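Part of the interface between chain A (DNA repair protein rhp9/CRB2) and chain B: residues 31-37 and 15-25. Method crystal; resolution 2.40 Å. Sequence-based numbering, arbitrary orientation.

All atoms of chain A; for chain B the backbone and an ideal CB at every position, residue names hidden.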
# COMPACT_ATOMS: atom_id res chain seq x y z
N PRO A 31 -11.36 7.20 -9.05
CA PRO A 31 -11.78 6.54 -10.28
C PRO A 31 -10.56 5.79 -10.86
O PRO A 31 -9.39 6.17 -10.65
CB PRO A 31 -12.20 7.71 -11.18
CG PRO A 31 -11.24 8.90 -10.72
CD PRO A 31 -11.18 8.69 -9.21
N VAL A 32 -10.83 4.71 -11.56
CA VAL A 32 -9.80 3.91 -12.19
C VAL A 32 -10.14 3.80 -13.70
O VAL A 32 -11.31 3.49 -14.11
CB VAL A 32 -9.77 2.47 -11.57
CG1 VAL A 32 -8.67 1.56 -12.17
CG2 VAL A 32 -9.55 2.54 -10.06
N HIS A 33 -9.15 4.11 -14.53
CA HIS A 33 -9.16 3.76 -15.93
C HIS A 33 -8.51 2.35 -16.08
O HIS A 33 -7.32 2.19 -15.94
CB HIS A 33 -8.44 4.84 -16.77
CG HIS A 33 -8.29 4.50 -18.21
ND1 HIS A 33 -9.29 4.70 -19.15
CD2 HIS A 33 -7.25 3.96 -18.89
CE1 HIS A 33 -8.88 4.29 -20.33
NE2 HIS A 33 -7.65 3.83 -20.21
N SER A 34 -9.31 1.36 -16.40
CA SER A 34 -8.78 0.04 -16.73
C SER A 34 -8.13 -0.06 -18.09
O SER A 34 -8.75 0.28 -19.03
CB SER A 34 -9.90 -0.97 -16.68
OG SER A 34 -9.35 -2.17 -17.08
N ALA A 35 -6.92 -0.62 -18.20
CA ALA A 35 -6.22 -0.72 -19.52
C ALA A 35 -6.88 -1.65 -20.53
O ALA A 35 -6.57 -1.64 -21.72
CB ALA A 35 -4.81 -1.14 -19.30
N VAL A 36 -7.85 -2.40 -20.04
CA VAL A 36 -8.34 -3.63 -20.64
C VAL A 36 -9.88 -3.66 -20.80
O VAL A 36 -10.39 -4.52 -21.52
CB VAL A 36 -7.91 -4.79 -19.71
CG1 VAL A 36 -9.09 -5.56 -19.11
CG2 VAL A 36 -6.85 -5.63 -20.38
N THR A 37 -10.62 -2.78 -20.10
CA THR A 37 -12.07 -2.64 -20.36
C THR A 37 -12.50 -1.17 -20.41
O THR A 37 -11.84 -0.29 -19.85
CB THR A 37 -12.99 -3.41 -19.31
OG1 THR A 37 -12.70 -2.95 -17.98
CG2 THR A 37 -12.76 -4.94 -19.37
N UNK B 15 5.51 -5.62 -18.05
CA UNK B 15 4.69 -5.40 -16.88
C UNK B 15 4.16 -3.97 -16.82
O UNK B 15 4.92 -3.00 -16.87
CB UNK B 15 5.49 -5.72 -15.62
N UNK B 16 2.85 -3.85 -16.66
CA UNK B 16 2.23 -2.56 -16.62
C UNK B 16 1.93 -2.22 -15.20
O UNK B 16 1.27 -2.98 -14.51
CB UNK B 16 0.96 -2.52 -17.48
N UNK B 17 2.40 -1.07 -14.77
CA UNK B 17 2.30 -0.68 -13.34
C UNK B 17 0.97 -0.03 -12.95
O UNK B 17 0.71 0.17 -11.76
CB UNK B 17 3.43 0.29 -13.00
N UNK B 18 0.11 0.27 -13.93
CA UNK B 18 -1.28 0.70 -13.66
C UNK B 18 -2.21 -0.47 -13.51
O UNK B 18 -1.78 -1.57 -13.16
CB UNK B 18 -1.79 1.61 -14.78
N UNK B 19 -3.48 -0.25 -13.78
CA UNK B 19 -4.51 -1.27 -13.58
C UNK B 19 -5.06 -1.82 -14.91
O UNK B 19 -5.39 -1.06 -15.80
CB UNK B 19 -5.66 -0.69 -12.75
N UNK B 20 -5.20 -3.15 -15.04
CA UNK B 20 -4.62 -4.19 -14.18
C UNK B 20 -3.15 -4.49 -14.55
O UNK B 20 -2.68 -4.23 -15.67
CB UNK B 20 -5.45 -5.47 -14.28
N UNK B 21 -2.42 -4.98 -13.58
CA UNK B 21 -1.00 -5.05 -13.73
C UNK B 21 -0.67 -6.34 -14.46
O UNK B 21 -0.18 -7.28 -13.84
CB UNK B 21 -0.29 -4.97 -12.38
N UNK B 22 -0.97 -6.38 -15.77
CA UNK B 22 -0.60 -7.49 -16.63
C UNK B 22 0.58 -7.10 -17.52
O UNK B 22 1.19 -6.07 -17.32
CB UNK B 22 -1.79 -7.93 -17.48
N UNK B 23 0.92 -7.95 -18.49
CA UNK B 23 1.95 -7.64 -19.49
C UNK B 23 1.29 -7.26 -20.77
O UNK B 23 0.40 -7.97 -21.26
CB UNK B 23 2.90 -8.82 -19.71
N UNK B 24 1.76 -6.18 -21.35
CA UNK B 24 1.16 -5.58 -22.53
C UNK B 24 2.25 -5.35 -23.58
O UNK B 24 3.43 -5.30 -23.26
CB UNK B 24 0.45 -4.27 -22.18
N UNK B 25 1.84 -5.22 -24.85
CA UNK B 25 2.76 -4.91 -25.92
C UNK B 25 3.40 -3.56 -25.67
O UNK B 25 2.68 -2.60 -25.28
CB UNK B 25 2.05 -4.93 -27.27

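Position 15 lies out of reach of the visible part of chain A, so chain A sets no preference; it is F15(B), which makes no contact here.

At position 16 CA-to-CB points toward chain A, but no atom of chain A lies within 5.5 Å of the ideal CB. A long side chain could bridge that gap, and the methyl of A35(A), which lies in the direction CA-to-CB points, favours an apolar one. The residue is F16(B), with chi1 t; its CE2 comes 3.9 Å from A35(A) CB, which sits obliquely to the ring.

Position 17 is out of reach and unconstrained by chain A; it is K17(B), whose NZ is hydrogen-bonded elsewhere in the structure. Position 18 has phi/psi of -86/-155, a combination glycine takes up more readily than other residues; nothing of the visible part of chain A lies within 5.5 Å of the ideal CB, so chain A adds no demand; it is G18(B).

Position 19 is the best defined. Its ideal CB lies 3.8 Å from V32(A) CG1 and 4.6 Å from H33(A) O, with CA-to-CB sideways. Its carbonyl is already fixed: A35(A) N donates to the O of this residue at 2.9 Å and 161°, whatever the side chain. Valine, leucine or an aromatic residue could all use the apolar surface of V32(A). The residue is Y19(B), chi1 t: CD2 packs 3.7 Å from V32(A) CG1, while S34(A) CA lies at the ring edge. Its 71 Å² of covered surface is the largest share in either stretch.

At position 20 the peptide bond before the residue is cis and phi is -81, which strongly suggests proline, although the ideal CB meets nothing within 5.5 Å. It is P20(B), and CD, which a CB alone cannot reveal, makes the contacts: 3.8 Å to S34(A) OG and 4.2 Å to V36(A) CB.

Position 21 is out of reach, so chain A gives no guide; it is S21(B). Position 22 points toward chain A from a distance, leaving room for a large group; F22(B) CD2 comes no nearer than 4.7 Å to V36(A) CG2. Position 23 is an out-of-reach strand residue, Y23(B).

Position 24 also points toward chain A with an empty neighbourhood around its ideal CB. Only a long side chain could reach A35(A) and V36(A), whose methyls favour apolar or aromatic character. Y24(B), chi1 m, spans the gap: its OH is 3.8 Å from both A35(A) CB and V36(A) CG2, the latter at the ring edge. The same OH donates to P20(B) O at 2.9 Å, tying the ring to its own chain.

Position 25 has phi -62, compatible with proline among many others, and is out of reach; it is P25(B).

Chain B, residues 15-25: FFKGYPSFYYP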
# COMPACT_ATOMS: atom_id res chain seq x y z
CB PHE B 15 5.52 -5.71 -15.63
CG PHE B 15 4.71 -5.66 -14.37
CD1 PHE B 15 3.75 -6.60 -14.12
CD2 PHE B 15 4.90 -4.63 -13.46
CE1 PHE B 15 2.98 -6.54 -12.90
CE2 PHE B 15 4.16 -4.56 -12.27
CZ PHE B 15 3.18 -5.50 -11.99
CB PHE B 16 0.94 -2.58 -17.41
CG PHE B 16 0.16 -1.27 -17.39
CD1 PHE B 16 0.73 -0.11 -17.90
CD2 PHE B 16 -1.13 -1.22 -16.88
CE1 PHE B 16 0.01 1.13 -17.88
CE2 PHE B 16 -1.88 -0.01 -16.91
CZ PHE B 16 -1.30 1.15 -17.39
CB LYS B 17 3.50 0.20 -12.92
CG LYS B 17 4.76 -0.64 -12.81
CD LYS B 17 6.04 0.15 -12.74
CE LYS B 17 7.12 -0.85 -12.56
NZ LYS B 17 8.46 -0.22 -12.46
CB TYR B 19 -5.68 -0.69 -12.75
CG TYR B 19 -6.73 -1.72 -12.44
CD1 TYR B 19 -6.58 -2.56 -11.33
CD2 TYR B 19 -7.85 -1.85 -13.23
CE1 TYR B 19 -7.54 -3.57 -11.03
CE2 TYR B 19 -8.81 -2.85 -12.96
CZ TYR B 19 -8.65 -3.68 -11.85
OH TYR B 19 -9.59 -4.64 -11.58
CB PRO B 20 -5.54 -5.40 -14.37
CG PRO B 20 -6.43 -5.11 -15.52
CD PRO B 20 -6.09 -3.72 -16.06
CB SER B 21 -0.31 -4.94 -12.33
OG SER B 21 -0.26 -3.58 -11.88
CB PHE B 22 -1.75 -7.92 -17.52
CG PHE B 22 -2.99 -8.30 -16.80
CD1 PHE B 22 -2.94 -9.02 -15.62
CD2 PHE B 22 -4.23 -8.00 -17.34
CE1 PHE B 22 -4.12 -9.42 -14.95
CE2 PHE B 22 -5.45 -8.41 -16.68
CZ PHE B 22 -5.38 -9.11 -15.50
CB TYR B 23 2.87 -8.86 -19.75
CG TYR B 23 3.85 -9.14 -18.65
CD1 TYR B 23 3.43 -9.49 -17.36
CD2 TYR B 23 5.21 -9.05 -18.91
CE1 TYR B 23 4.38 -9.70 -16.35
CE2 TYR B 23 6.13 -9.29 -17.94
CZ TYR B 23 5.74 -9.60 -16.68
OH TYR B 23 6.73 -9.80 -15.77
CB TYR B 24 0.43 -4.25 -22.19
CG TYR B 24 -0.70 -4.38 -21.18
CD1 TYR B 24 -1.99 -4.71 -21.57
CD2 TYR B 24 -0.48 -4.14 -19.81
CE1 TYR B 24 -3.03 -4.81 -20.64
CE2 TYR B 24 -1.51 -4.27 -18.90
CZ TYR B 24 -2.77 -4.57 -19.30
OH TYR B 24 -3.79 -4.69 -18.33
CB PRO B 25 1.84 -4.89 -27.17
CG PRO B 25 0.70 -5.74 -26.78
CD PRO B 25 0.47 -5.43 -25.35
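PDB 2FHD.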